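Local coordinates for protein trypsin inhibitor BGIT (PDB 1VBW) that probably blocks trypsin-like serine proteases, as a potato type I inhibitor that offers its exposed binding loop to the enzyme's active site, at residues Pro10-Ser15 / Lys21-Arg26; Gly41-Phe46 / Arg50-Val55. One frame throughout, in Å; residues are numbered along the deposited sequence.

Contact 1 (Pro10-Ser15 / Lys21-Arg26). With K (potassium ion), chain B.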
# COMPACT_ATOMS: atom_id res chain seq x y z
N PRO A 10 -1.03 -2.68 8.82
CA PRO A 10 -0.92 -1.52 9.75
C PRO A 10 0.46 -1.36 10.32
O PRO A 10 0.82 -0.21 10.69
CB PRO A 10 -1.95 -1.89 10.85
CG PRO A 10 -2.08 -3.38 10.79
CD PRO A 10 -2.00 -3.67 9.28
N GLN A 11 1.28 -2.39 10.44
CA GLN A 11 2.59 -2.25 11.02
C GLN A 11 3.58 -1.57 10.10
O GLN A 11 4.71 -1.27 10.54
CB GLN A 11 3.19 -3.60 11.46
CG GLN A 11 2.40 -4.28 12.54
CD GLN A 11 3.17 -5.50 13.08
OE1 GLN A 11 4.33 -5.45 13.44
NE2 GLN A 11 2.51 -6.65 13.06
N LEU A 12 3.22 -1.32 8.83
CA LEU A 12 4.17 -0.68 7.92
C LEU A 12 4.21 0.83 8.03
O LEU A 12 5.10 1.45 7.43
CB LEU A 12 3.93 -1.14 6.49
CG LEU A 12 4.18 -2.63 6.24
CD1 LEU A 12 3.83 -2.99 4.81
CD2 LEU A 12 5.66 -2.98 6.52
N VAL A 13 3.32 1.44 8.81
CA VAL A 13 3.49 2.88 9.03
C VAL A 13 4.81 3.10 9.73
O VAL A 13 5.23 2.36 10.60
CB VAL A 13 2.33 3.52 9.81
CG1 VAL A 13 1.03 3.32 9.03
CG2 VAL A 13 2.23 2.99 11.23
N GLY A 14 5.51 4.18 9.28
CA GLY A 14 6.83 4.45 9.81
C GLY A 14 7.95 3.77 9.09
O GLY A 14 9.10 4.16 9.31
N SER A 15 7.67 2.79 8.25
CA SER A 15 8.65 2.12 7.41
C SER A 15 8.91 2.98 6.17
O SER A 15 8.15 3.87 5.84
CB SER A 15 8.14 0.73 6.96
OG SER A 15 7.93 -0.10 8.11
N LYS A 21 6.58 -1.80 0.13
CA LYS A 21 6.20 -2.43 -1.13
C LYS A 21 6.62 -3.89 -1.17
O LYS A 21 5.84 -4.75 -1.56
CB LYS A 21 6.83 -1.65 -2.30
CG LYS A 21 6.70 -2.28 -3.65
CD LYS A 21 7.14 -1.33 -4.77
CE LYS A 21 7.17 -1.97 -6.14
NZ LYS A 21 5.75 -2.10 -6.63
N ALA A 22 7.86 -4.16 -0.77
CA ALA A 22 8.32 -5.52 -0.82
C ALA A 22 7.61 -6.43 0.15
O ALA A 22 7.28 -7.56 -0.18
CB ALA A 22 9.87 -5.52 -0.50
N VAL A 23 7.33 -5.94 1.38
CA VAL A 23 6.60 -6.78 2.33
C VAL A 23 5.19 -7.08 1.78
O VAL A 23 4.77 -8.23 1.81
CB VAL A 23 6.49 -6.08 3.69
CG1 VAL A 23 5.50 -6.81 4.62
CG2 VAL A 23 7.85 -5.98 4.39
N ILE A 24 4.52 -6.04 1.32
CA ILE A 24 3.12 -6.21 0.85
C ILE A 24 3.08 -7.21 -0.27
O ILE A 24 2.24 -8.12 -0.31
CB ILE A 24 2.61 -4.82 0.40
CG1 ILE A 24 2.43 -3.90 1.59
CG2 ILE A 24 1.31 -4.97 -0.40
CD1 ILE A 24 2.37 -2.46 1.20
N GLU A 25 3.96 -7.04 -1.27
CA GLU A 25 3.87 -7.85 -2.47
C GLU A 25 4.32 -9.28 -2.22
O GLU A 25 3.93 -10.16 -3.01
CB GLU A 25 4.72 -7.21 -3.59
CG GLU A 25 4.04 -5.95 -4.10
CD GLU A 25 4.78 -5.22 -5.24
OE1 GLU A 25 5.74 -5.78 -5.82
OE2 GLU A 25 4.29 -4.16 -5.64
N ARG A 26 5.16 -9.52 -1.22
CA ARG A 26 5.58 -10.86 -0.79
C ARG A 26 4.45 -11.52 -0.01
O ARG A 26 4.14 -12.70 -0.21
CB ARG A 26 6.88 -10.78 0.06
CG ARG A 26 8.22 -10.47 -0.63
CD ARG A 26 9.39 -9.89 0.13
NE ARG A 26 9.92 -10.82 1.13
CZ ARG A 26 11.07 -11.45 0.95
NH1 ARG A 26 11.84 -11.40 -0.09
NH2 ARG A 26 11.35 -12.20 2.00
K K B . 5.67 0.40 12.17
O HOH W 1 7.89 0.50 10.67
O HOH W 2 7.23 -1.29 12.96
O HOH W 3 5.92 1.95 14.22
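L12 opens a type II beta turn, L12-S15, that leads toward helix 17-27, and its side chain reaches back onto V23 and I24 of that helix. CG sits beside the backbone N (chi1 -64°) and the chain then runs out straight, which carries CD1 to the helix. In this conformer, one of two deposited, L12 CD1 rests 3.6 Å from I24 CG1, the two side chains crossing at a slant, while V23 CG1 touches L12 CD1 more loosely at 4.2 Å. Apolar V23 and I24 suit a helix face met by L12 and, at I24, by the sheet. G14 adopts the positive phi of the turn's third position, and the turn is closed by S15 N to L12 O, 3.0 Å. On the outer side a potassium ion is held by Q11 O and V13 O, each at 2.5 Å, and by three waters. One helical turn apart, K21 NZ makes a salt bridge to E25 OE2 (2.7 Å), from the syn side but tilted 32° out of the carboxylate plane, and both atoms also bond to the backbone of A33. Across the contact no polar atom is bonded: the join is purely apolar, while backbone carbonyls supply the protein's two ligands to the potassium.

Contact 2 (Gly41-Phe46 / Arg50-Val55); sequences GATKDF and RVRVWV
The R52 guanidinium is sandwiched: A42 CB lies 3.3 Å above the centre of one face, and the R50 guanidinium covers the other, offset toward the rim. At its edge lie T43 OG1 and a water, in plane, with T43 O slightly tilted from it. This is the binding loop of the potato inhibitor family, in which K44 is by analogy with relatives the residue offered to the protease's specificity pocket. R52 NH2 gives T43 O a 2.9 Å bond on a lone pair in the carbonyl plane, and a weak one to T43 OG1. In the T43 conformer given here, one of two, on which these OG1 contacts rest, OG1 stands between its backbone N and carbonyl carbon (chi1 56°) and donates to D45 OD2 at 2.8 Å. R50 NH1 makes a salt bridge to D45 OD2 from the opposite face of the carboxylate, also at 2.8 Å and nearly straight (162°); two good donors, and weakly R50 NH2, then grip one oxygen. Replacing R52 by a leucine would probably leave T43 O without its main donor and free the loop to shift. Small A42 fits between R52 and W54, its CB 4.0 Å from W54 CH2. R50 NH1 also pairs with the terminal carboxylate of G68; R52, T66 and G68 form a sodium site. A water donates to D45 OD1 at 2.6 Å.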
# COMPACT_ATOMS: atom_id res chain seq x y z
N GLY A 41 -3.45 12.67 -4.33
CA GLY A 41 -4.65 12.26 -5.11
C GLY A 41 -4.43 10.96 -5.87
O GLY A 41 -3.35 10.65 -6.42
N ALA A 42 -5.48 10.20 -5.98
CA ALA A 42 -5.47 8.90 -6.68
C ALA A 42 -6.92 8.57 -6.95
O ALA A 42 -7.83 9.05 -6.25
CB ALA A 42 -4.81 7.82 -5.85
N THR A 43 -7.18 7.74 -7.96
CA THR A 43 -8.56 7.48 -8.37
C THR A 43 -9.37 6.95 -7.23
O THR A 43 -8.98 6.06 -6.48
CB THR A 43 -8.72 6.49 -9.53
OG1 THR A 43 -8.08 5.27 -9.17
CG2 THR A 43 -8.13 7.08 -10.81
N LYS A 44 -10.60 7.47 -7.13
CA LYS A 44 -11.49 7.07 -6.05
C LYS A 44 -12.35 5.88 -6.40
O LYS A 44 -13.55 5.88 -6.13
CB LYS A 44 -12.36 8.25 -5.63
CG LYS A 44 -11.52 9.38 -5.08
CD LYS A 44 -11.00 9.02 -3.73
CE LYS A 44 -10.48 10.22 -2.97
NZ LYS A 44 -9.95 9.93 -1.64
N ASP A 45 -11.80 4.85 -6.96
CA ASP A 45 -12.44 3.59 -7.31
C ASP A 45 -11.87 2.49 -6.39
O ASP A 45 -11.07 2.75 -5.48
CB ASP A 45 -12.33 3.24 -8.77
CG ASP A 45 -10.92 3.03 -9.23
OD1 ASP A 45 -10.76 2.58 -10.42
OD2 ASP A 45 -9.97 3.32 -8.48
N PHE A 46 -12.31 1.28 -6.60
CA PHE A 46 -11.97 0.15 -5.72
C PHE A 46 -11.39 -0.95 -6.59
O PHE A 46 -12.05 -1.41 -7.53
CB PHE A 46 -13.16 -0.33 -4.93
CG PHE A 46 -12.77 -1.50 -4.03
CD1 PHE A 46 -12.95 -2.81 -4.46
CD2 PHE A 46 -12.26 -1.24 -2.78
CE1 PHE A 46 -12.56 -3.85 -3.65
CE2 PHE A 46 -11.80 -2.29 -1.96
CZ PHE A 46 -12.01 -3.58 -2.41
N ARG A 50 -4.72 -3.73 -5.89
CA ARG A 50 -3.94 -2.52 -5.67
C ARG A 50 -3.80 -2.24 -4.17
O ARG A 50 -4.78 -2.34 -3.44
CB ARG A 50 -4.69 -1.34 -6.29
CG ARG A 50 -4.01 0.01 -6.17
CD ARG A 50 -4.75 1.11 -6.92
NE ARG A 50 -6.13 1.25 -6.47
CZ ARG A 50 -7.10 1.80 -7.19
NH1 ARG A 50 -8.33 1.91 -6.68
NH2 ARG A 50 -6.86 2.22 -8.44
N VAL A 51 -2.60 -1.86 -3.77
CA VAL A 51 -2.35 -1.36 -2.41
C VAL A 51 -1.62 -0.02 -2.55
O VAL A 51 -0.44 -0.01 -2.91
CB VAL A 51 -1.56 -2.33 -1.54
CG1 VAL A 51 -1.26 -1.71 -0.18
CG2 VAL A 51 -2.31 -3.64 -1.35
N ARG A 52 -2.30 1.05 -2.25
CA ARG A 52 -1.65 2.36 -2.19
C ARG A 52 -0.79 2.48 -0.95
O ARG A 52 -1.28 2.19 0.15
CB ARG A 52 -2.70 3.46 -2.25
CG ARG A 52 -3.36 3.44 -3.64
CD ARG A 52 -4.44 4.44 -3.81
NE ARG A 52 -4.73 4.48 -5.25
CZ ARG A 52 -6.05 4.69 -5.47
NH1 ARG A 52 -6.78 4.81 -4.39
NH2 ARG A 52 -6.36 4.78 -6.70
N VAL A 53 0.42 2.92 -1.12
CA VAL A 53 1.36 3.16 -0.07
C VAL A 53 1.62 4.67 -0.02
O VAL A 53 2.36 5.18 -0.84
CB VAL A 53 2.65 2.36 -0.25
CG1 VAL A 53 3.61 2.64 0.91
CG2 VAL A 53 2.35 0.86 -0.33
N TRP A 54 0.94 5.32 0.93
CA TRP A 54 0.98 6.77 1.01
C TRP A 54 2.20 7.20 1.83
O TRP A 54 2.33 6.76 2.97
CB TRP A 54 -0.28 7.30 1.68
CG TRP A 54 -1.52 7.08 0.86
CD1 TRP A 54 -2.47 6.10 1.03
CD2 TRP A 54 -1.95 7.92 -0.21
NE1 TRP A 54 -3.47 6.27 0.08
CE2 TRP A 54 -3.18 7.38 -0.68
CE3 TRP A 54 -1.45 9.06 -0.82
CZ2 TRP A 54 -3.89 7.96 -1.75
CZ3 TRP A 54 -2.15 9.64 -1.87
CH2 TRP A 54 -3.35 9.08 -2.30
N VAL A 55 3.04 8.04 1.24
CA VAL A 55 4.33 8.36 1.86
C VAL A 55 4.47 9.87 2.03
O VAL A 55 3.90 10.72 1.34
CB VAL A 55 5.50 7.82 1.06
CG1 VAL A 55 5.47 6.29 1.03
CG2 VAL A 55 5.59 8.39 -0.33
O HOH W 4 -8.44 1.88 -11.34
O HOH W 5 -9.92 4.74 -3.63

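Overall arrangement
From the N terminus the chain first closes the short loop of contact 1, where the turn before helix 17-27 folds back on that helix; strand 32-37 then follows, and contact 2 closes the long loop between it and the neighbouring, parallel strand 50-55. The two contacts come in series, neither nesting nor crossing, with centres about 15 Å apart on opposite sides of the chain's centre. Strand 50-55 joins them. I24, touched by the turn of contact 1, sets its CD1 3.7 Å from V53 CG2 and also packs on V51, while R50, R52 and W54 of the same strand meet loop 41-46. Helix, sheet and loop thus form successive layers.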